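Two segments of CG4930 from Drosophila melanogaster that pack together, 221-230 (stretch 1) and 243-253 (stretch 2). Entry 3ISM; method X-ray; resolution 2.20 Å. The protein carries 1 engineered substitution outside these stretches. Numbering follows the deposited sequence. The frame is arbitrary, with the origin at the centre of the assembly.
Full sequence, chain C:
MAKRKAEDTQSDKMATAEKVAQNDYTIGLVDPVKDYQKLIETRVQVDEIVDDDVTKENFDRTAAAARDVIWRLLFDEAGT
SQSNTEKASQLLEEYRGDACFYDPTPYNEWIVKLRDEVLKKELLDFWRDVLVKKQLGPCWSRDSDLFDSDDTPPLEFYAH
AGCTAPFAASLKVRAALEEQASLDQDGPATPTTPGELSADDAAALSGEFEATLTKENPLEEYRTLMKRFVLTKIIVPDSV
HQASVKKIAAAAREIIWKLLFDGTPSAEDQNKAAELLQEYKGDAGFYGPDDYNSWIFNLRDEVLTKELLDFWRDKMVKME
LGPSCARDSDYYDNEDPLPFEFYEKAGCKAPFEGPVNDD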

ATOM      1  N   GLU C 221     -16.892  21.238 -33.687  1.00 50.76           N
ATOM      2  CA  GLU C 221     -18.023  20.364 -33.972  1.00 50.68           C
ATOM      3  C   GLU C 221     -17.626  18.922 -33.652  1.00 50.52           C
ATOM      4  O   GLU C 221     -18.426  18.149 -33.122  1.00 50.47           O
ATOM      5  CB  GLU C 221     -18.420  20.501 -35.445  1.00 50.72           C
ATOM      6  CG  GLU C 221     -19.715  19.800 -35.844  1.00 50.82           C
ATOM      7  CD  GLU C 221     -20.147  20.141 -37.263  1.00 50.75           C
ATOM      8  OE1 GLU C 221     -20.301  19.207 -38.082  1.00 50.67           O
ATOM      9  OE2 GLU C 221     -20.322  21.344 -37.562  1.00 50.37           O
ATOM     10  N   TYR C 222     -16.380  18.583 -33.978  1.00 50.40           N
ATOM     11  CA  TYR C 222     -15.775  17.296 -33.634  1.00 50.24           C
ATOM     12  C   TYR C 222     -15.566  17.201 -32.127  1.00 50.09           C
ATOM     13  O   TYR C 222     -15.826  16.159 -31.523  1.00 49.97           O
ATOM     14  CB  TYR C 222     -14.439  17.130 -34.382  1.00 50.28           C
ATOM     15  CG  TYR C 222     -13.517  16.028 -33.877  1.00 50.22           C
ATOM     16  CD1 TYR C 222     -13.503  14.770 -34.481  1.00 50.60           C
ATOM     17  CD2 TYR C 222     -12.634  16.255 -32.820  1.00 50.30           C
ATOM     18  CE1 TYR C 222     -12.649  13.762 -34.027  1.00 50.39           C
ATOM     19  CE2 TYR C 222     -11.787  15.253 -32.357  1.00 50.29           C
ATOM     20  CZ  TYR C 222     -11.796  14.014 -32.964  1.00 50.29           C
ATOM     21  OH  TYR C 222     -10.951  13.030 -32.505  1.00 50.29           O
ATOM     22  N   ARG C 223     -15.085  18.298 -31.541  1.00 49.96           N
ATOM     23  CA  ARG C 223     -14.785  18.372 -30.114  1.00 49.89           C
ATOM     24  C   ARG C 223     -16.020  18.173 -29.248  1.00 49.90           C
ATOM     25  O   ARG C 223     -16.016  17.337 -28.344  1.00 49.88           O
ATOM     26  CB  ARG C 223     -14.135  19.712 -29.763  1.00 49.86           C
ATOM     27  CG  ARG C 223     -12.655  19.800 -30.067  1.00 49.72           C
ATOM     28  CD  ARG C 223     -11.986  20.803 -29.143  1.00 49.70           C
ATOM     29  NE  ARG C 223     -10.575  20.990 -29.462  1.00 49.64           N
ATOM     30  CZ  ARG C 223     -10.076  22.080 -30.034  1.00 49.81           C
ATOM     31  NH1 ARG C 223     -10.872  23.094 -30.347  1.00 49.72           N
ATOM     32  NH2 ARG C 223      -8.777  22.158 -30.286  1.00 50.14           N
ATOM     33  N   THR C 224     -17.069  18.944 -29.534  1.00 49.90           N
ATOM     34  CA  THR C 224     -18.311  18.894 -28.762  1.00 49.87           C
ATOM     35  C   THR C 224     -18.946  17.506 -28.840  1.00 49.91           C
ATOM     36  O   THR C 224     -19.447  16.993 -27.838  1.00 49.85           O
ATOM     37  CB  THR C 224     -19.316  19.978 -29.222  1.00 49.84           C
ATOM     38  OG1 THR C 224     -18.627  21.220 -29.408  1.00 49.67           O
ATOM     39  CG2 THR C 224     -20.422  20.175 -28.187  1.00 49.91           C
ATOM     40  N   LEU C 225     -18.892  16.899 -30.026  1.00 49.90           N
ATOM     41  CA  LEU C 225     -19.390  15.539 -30.233  1.00 49.99           C
ATOM     42  C   LEU C 225     -18.583  14.516 -29.432  1.00 49.96           C
ATOM     43  O   LEU C 225     -19.133  13.534 -28.926  1.00 49.83           O
ATOM     44  CB  LEU C 225     -19.368  15.180 -31.722  1.00 49.98           C
ATOM     45  CG  LEU C 225     -20.179  13.962 -32.177  1.00 50.11           C
ATOM     46  CD1 LEU C 225     -21.678  14.212 -32.043  1.00 50.28           C
ATOM     47  CD2 LEU C 225     -19.831  13.594 -33.610  1.00 50.17           C
ATOM     48  N   MET C 226     -17.278  14.758 -29.322  1.00 50.03           N
ATOM     49  CA  MET C 226     -16.390  13.917 -28.527  1.00 50.13           C
ATOM     50  C   MET C 226     -16.626  14.151 -27.033  1.00 50.05           C
ATOM     51  O   MET C 226     -16.460  13.241 -26.223  1.00 49.94           O
ATOM     52  CB  MET C 226     -14.926  14.204 -28.882  1.00 50.29           C
ATOM     53  CG  MET C 226     -13.948  13.078 -28.549  1.00 50.56           C
ATOM     54  SD  MET C 226     -14.049  11.690 -29.701  1.00 51.19           S
ATOM     55  CE  MET C 226     -12.668  10.699 -29.141  1.00 50.82           C
ATOM     56  N   LYS C 227     -17.017  15.372 -26.680  1.00 49.97           N
ATOM     57  CA  LYS C 227     -17.302  15.723 -25.291  1.00 50.01           C
ATOM     58  C   LYS C 227     -18.649  15.169 -24.817  1.00 49.93           C
ATOM     59  O   LYS C 227     -18.829  14.895 -23.628  1.00 49.75           O
ATOM     60  CB  LYS C 227     -17.252  17.242 -25.096  1.00 50.07           C
ATOM     61  CG  LYS C 227     -15.846  17.828 -25.105  1.00 50.31           C
ATOM     62  CD  LYS C 227     -15.876  19.343 -25.259  1.00 50.48           C
ATOM     63  CE  LYS C 227     -14.517  19.880 -25.683  1.00 50.33           C
ATOM     64  NZ  LYS C 227     -14.568  21.336 -25.986  1.00 50.18           N
ATOM     65  N   ARG C 228     -19.583  15.002 -25.753  1.00 49.84           N
ATOM     66  CA  ARG C 228     -20.927  14.509 -25.446  1.00 49.74           C
ATOM     67  C   ARG C 228     -20.987  12.990 -25.282  1.00 49.68           C
ATOM     68  O   ARG C 228     -21.453  12.490 -24.256  1.00 49.59           O
ATOM     69  CB  ARG C 228     -21.928  14.937 -26.527  1.00 49.75           C
ATOM     70  CG  ARG C 228     -22.369  16.388 -26.464  1.00 49.64           C
ATOM     71  CD  ARG C 228     -23.540  16.628 -27.404  1.00 49.64           C
ATOM     72  NE  ARG C 228     -23.542  17.986 -27.942  1.00 49.80           N
ATOM     73  CZ  ARG C 228     -24.239  19.003 -27.441  1.00 49.95           C
ATOM     74  NH1 ARG C 228     -25.011  18.836 -26.371  1.00 50.06           N
ATOM     75  NH2 ARG C 228     -24.161  20.196 -28.016  1.00 50.04           N
ATOM     76  N   PHE C 229     -20.521  12.266 -26.298  1.00 49.57           N
ATOM     77  CA  PHE C 229     -20.701  10.813 -26.356  1.00 49.53           C
ATOM     78  C   PHE C 229     -19.476  10.005 -25.922  1.00 49.46           C
ATOM     79  O   PHE C 229     -19.601   8.831 -25.567  1.00 49.31           O
ATOM     80  CB  PHE C 229     -21.174  10.384 -27.753  1.00 49.54           C
ATOM     81  CG  PHE C 229     -22.492  10.995 -28.162  1.00 49.60           C
ATOM     82  CD1 PHE C 229     -23.676  10.614 -27.537  1.00 49.43           C
ATOM     83  CD2 PHE C 229     -22.550  11.954 -29.169  1.00 49.49           C
ATOM     84  CE1 PHE C 229     -24.896  11.178 -27.905  1.00 49.44           C
ATOM     85  CE2 PHE C 229     -23.766  12.523 -29.545  1.00 49.55           C
ATOM     86  CZ  PHE C 229     -24.940  12.133 -28.911  1.00 49.49           C
ATOM     87  N   VAL C 230     -18.303  10.637 -25.953  1.00 49.44           N
ATOM     88  CA  VAL C 230     -17.056   9.992 -25.531  1.00 49.41           C
ATOM     89  C   VAL C 230     -16.489  10.690 -24.296  1.00 49.35           C
ATOM     90  O   VAL C 230     -16.077  10.041 -23.334  1.00 49.42           O
ATOM     91  CB  VAL C 230     -15.993   9.990 -26.661  1.00 49.43           C
ATOM     92  CG1 VAL C 230     -14.765   9.182 -26.252  1.00 49.54           C
ATOM     93  CG2 VAL C 230     -16.574   9.437 -27.952  1.00 49.43           C
ATOM     94  N   ALA C 243     -16.393   1.369 -31.092  1.00 37.01           N
ATOM     95  CA  ALA C 243     -17.287   1.810 -32.168  1.00 37.12           C
ATOM     96  C   ALA C 243     -17.676   3.289 -32.074  1.00 37.19           C
ATOM     97  O   ALA C 243     -17.707   3.991 -33.086  1.00 37.25           O
ATOM     98  CB  ALA C 243     -18.535   0.929 -32.217  1.00 37.15           C
ATOM     99  N   SER C 244     -17.962   3.754 -30.858  1.00 37.27           N
ATOM    100  CA  SER C 244     -18.282   5.166 -30.610  1.00 37.44           C
ATOM    101  C   SER C 244     -17.089   6.083 -30.908  1.00 37.50           C
ATOM    102  O   SER C 244     -17.262   7.238 -31.305  1.00 37.40           O
ATOM    103  CB  SER C 244     -18.762   5.357 -29.166  1.00 37.58           C
ATOM    104  OG  SER C 244     -19.241   6.674 -28.938  1.00 37.68           O
ATOM    105  N   VAL C 245     -15.884   5.555 -30.705  1.00 37.76           N
ATOM    106  CA  VAL C 245     -14.647   6.238 -31.078  1.00 37.95           C
ATOM    107  C   VAL C 245     -14.465   6.221 -32.603  1.00 38.08           C
ATOM    108  O   VAL C 245     -14.095   7.237 -33.196  1.00 38.07           O
ATOM    109  CB  VAL C 245     -13.418   5.617 -30.352  1.00 37.97           C
ATOM    110  CG1 VAL C 245     -12.111   5.939 -31.079  1.00 38.13           C
ATOM    111  CG2 VAL C 245     -13.361   6.080 -28.893  1.00 37.69           C
ATOM    112  N   LYS C 246     -14.744   5.072 -33.225  1.00 38.23           N
ATOM    113  CA  LYS C 246     -14.654   4.921 -34.681  1.00 38.49           C
ATOM    114  C   LYS C 246     -15.615   5.852 -35.419  1.00 38.63           C
ATOM    115  O   LYS C 246     -15.264   6.417 -36.454  1.00 38.69           O
ATOM    116  CB  LYS C 246     -14.933   3.477 -35.110  1.00 38.42           C
ATOM    117  CG  LYS C 246     -13.890   2.454 -34.685  1.00 38.62           C
ATOM    118  CD  LYS C 246     -12.498   2.795 -35.177  1.00 38.40           C
ATOM    119  CE  LYS C 246     -11.494   1.765 -34.700  1.00 38.40           C
ATOM    120  NZ  LYS C 246     -11.681   0.458 -35.395  1.00 38.76           N
ATOM    121  N   LYS C 247     -16.822   6.004 -34.875  1.00 38.80           N
ATOM    122  CA  LYS C 247     -17.866   6.819 -35.493  1.00 38.92           C
ATOM    123  C   LYS C 247     -17.463   8.287 -35.611  1.00 38.86           C
ATOM    124  O   LYS C 247     -17.796   8.948 -36.594  1.00 38.86           O
ATOM    125  CB  LYS C 247     -19.195   6.683 -34.734  1.00 38.93           C
ATOM    126  CG  LYS C 247     -20.022   5.458 -35.125  1.00 38.85           C
ATOM    127  CD  LYS C 247     -21.447   5.548 -34.571  1.00 39.14           C
ATOM    128  CE  LYS C 247     -22.359   4.438 -35.107  1.00 39.17           C
ATOM    129  NZ  LYS C 247     -22.067   3.099 -34.514  1.00 38.60           N
ATOM    130  N   ILE C 248     -16.739   8.778 -34.614  1.00 38.73           N
ATOM    131  CA  ILE C 248     -16.257  10.151 -34.608  1.00 38.87           C
ATOM    132  C   ILE C 248     -14.939  10.244 -35.396  1.00 39.26           C
ATOM    133  O   ILE C 248     -14.610  11.294 -35.960  1.00 39.50           O
ATOM    134  CB  ILE C 248     -16.111  10.680 -33.156  1.00 38.81           C
ATOM    135  CG1 ILE C 248     -17.427  10.464 -32.392  1.00 38.81           C
ATOM    136  CG2 ILE C 248     -15.707  12.144 -33.131  1.00 38.36           C
ATOM    137  CD1 ILE C 248     -17.567  11.256 -31.106  1.00 38.04           C
ATOM    138  N   ALA C 249     -14.204   9.133 -35.448  1.00 39.26           N
ATOM    139  CA  ALA C 249     -12.995   9.037 -36.261  1.00 39.31           C
ATOM    140  C   ALA C 249     -13.331   9.071 -37.754  1.00 39.40           C
ATOM    141  O   ALA C 249     -12.782   9.885 -38.499  1.00 39.37           O
ATOM    142  CB  ALA C 249     -12.211   7.772 -35.919  1.00 39.15           C
ATOM    143  N   ALA C 250     -14.235   8.188 -38.179  1.00 39.50           N
ATOM    144  CA  ALA C 250     -14.710   8.159 -39.564  1.00 39.81           C
ATOM    145  C   ALA C 250     -15.322   9.496 -39.994  1.00 39.91           C
ATOM    146  O   ALA C 250     -15.147   9.927 -41.141  1.00 39.80           O
ATOM    147  CB  ALA C 250     -15.712   7.019 -39.767  1.00 39.76           C
ATOM    148  N   ALA C 251     -16.025  10.145 -39.061  1.00 40.03           N
ATOM    149  CA  ALA C 251     -16.671  11.432 -39.312  1.00 40.39           C
ATOM    150  C   ALA C 251     -15.668  12.570 -39.430  1.00 40.58           C
ATOM    151  O   ALA C 251     -15.946  13.580 -40.073  1.00 40.78           O
ATOM    152  CB  ALA C 251     -17.696  11.743 -38.233  1.00 40.45           C
ATOM    153  N   ALA C 252     -14.508  12.416 -38.800  1.00 40.69           N
ATOM    154  CA  ALA C 252     -13.453  13.402 -38.940  1.00 40.88           C
ATOM    155  C   ALA C 252     -12.775  13.223 -40.300  1.00 41.01           C
ATOM    156  O   ALA C 252     -12.528  14.198 -41.011  1.00 40.95           O
ATOM    157  CB  ALA C 252     -12.452  13.272 -37.809  1.00 41.08           C
ATOM    158  N   ARG C 253     -12.521  11.966 -40.667  1.00 40.99           N
ATOM    159  CA  ARG C 253     -11.836  11.628 -41.918  1.00 40.98           C
ATOM    160  C   ARG C 253     -12.626  12.034 -43.161  1.00 40.96           C
ATOM    161  O   ARG C 253     -12.032  12.408 -44.182  1.00 40.81           O
ATOM    162  CB  ARG C 253     -11.535  10.128 -41.987  1.00 40.89           C
ATOM    163  CG  ARG C 253     -10.588   9.628 -40.918  1.00 40.89           C
ATOM    164  CD  ARG C 253     -10.036   8.259 -41.265  1.00 41.30           C
ATOM    165  NE  ARG C 253     -11.062   7.221 -41.328  1.00 42.03           N
ATOM    166  CZ  ARG C 253     -11.364   6.400 -40.325  1.00 42.14           C
ATOM    167  NH1 ARG C 253     -10.726   6.491 -39.165  1.00 41.96           N
ATOM    168  NH2 ARG C 253     -12.311   5.487 -40.483  1.00 42.32           N
TER

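What joins the two helices? They run almost exactly antiparallel, at 174°, with axes 10.7 Å apart at their closest. No hydrogen bond crosses between them; the contact is one of apolar packing that buries 391 Å² in all.

Which residue contributes most? Ile-248, whose 117 Å² of covered surface is by far the largest share. Its CA-to-CB bond points toward the first stretch, and Ile-248 CD1 reaches a pocket formed by Leu-225, Met-226 and Val-230: Ile-248 CD1 lies 3.9 Å from Leu-225 CG, 3.8 Å from Met-226 SD and 3.8 Å from Val-230 CG2. Ile-248 CD1 is also 3.5 Å from Leu-225 O, a backbone atom. A branched aliphatic chain suits this place because its other branch is used too, CG2 meeting the ring of Tyr-222.

How does Tyr-222 join in? Like Ile-248 it is buried in the assembly. Its CA-to-CB bond points sideways, but the t rotamer brings the ring nearer. Tyr-222 CE1 lies 3.6 Å from Ile-248 CG2, and Tyr-222 CD1 lies 3.8 Å from Ala-252 CB, where the alanine methyl packs against the ring. Its OH is hydrogen-bonded elsewhere in the structure.

What closes the other end? The CA-to-CB bond of Val-230 points toward the second stretch, with Val-230 CG1 4.3 Å from Val-245 CG2 and Val-230 CG2 4.0 Å from Ser-244 OG. Ser-244, short and facing the first stretch, fits beside it.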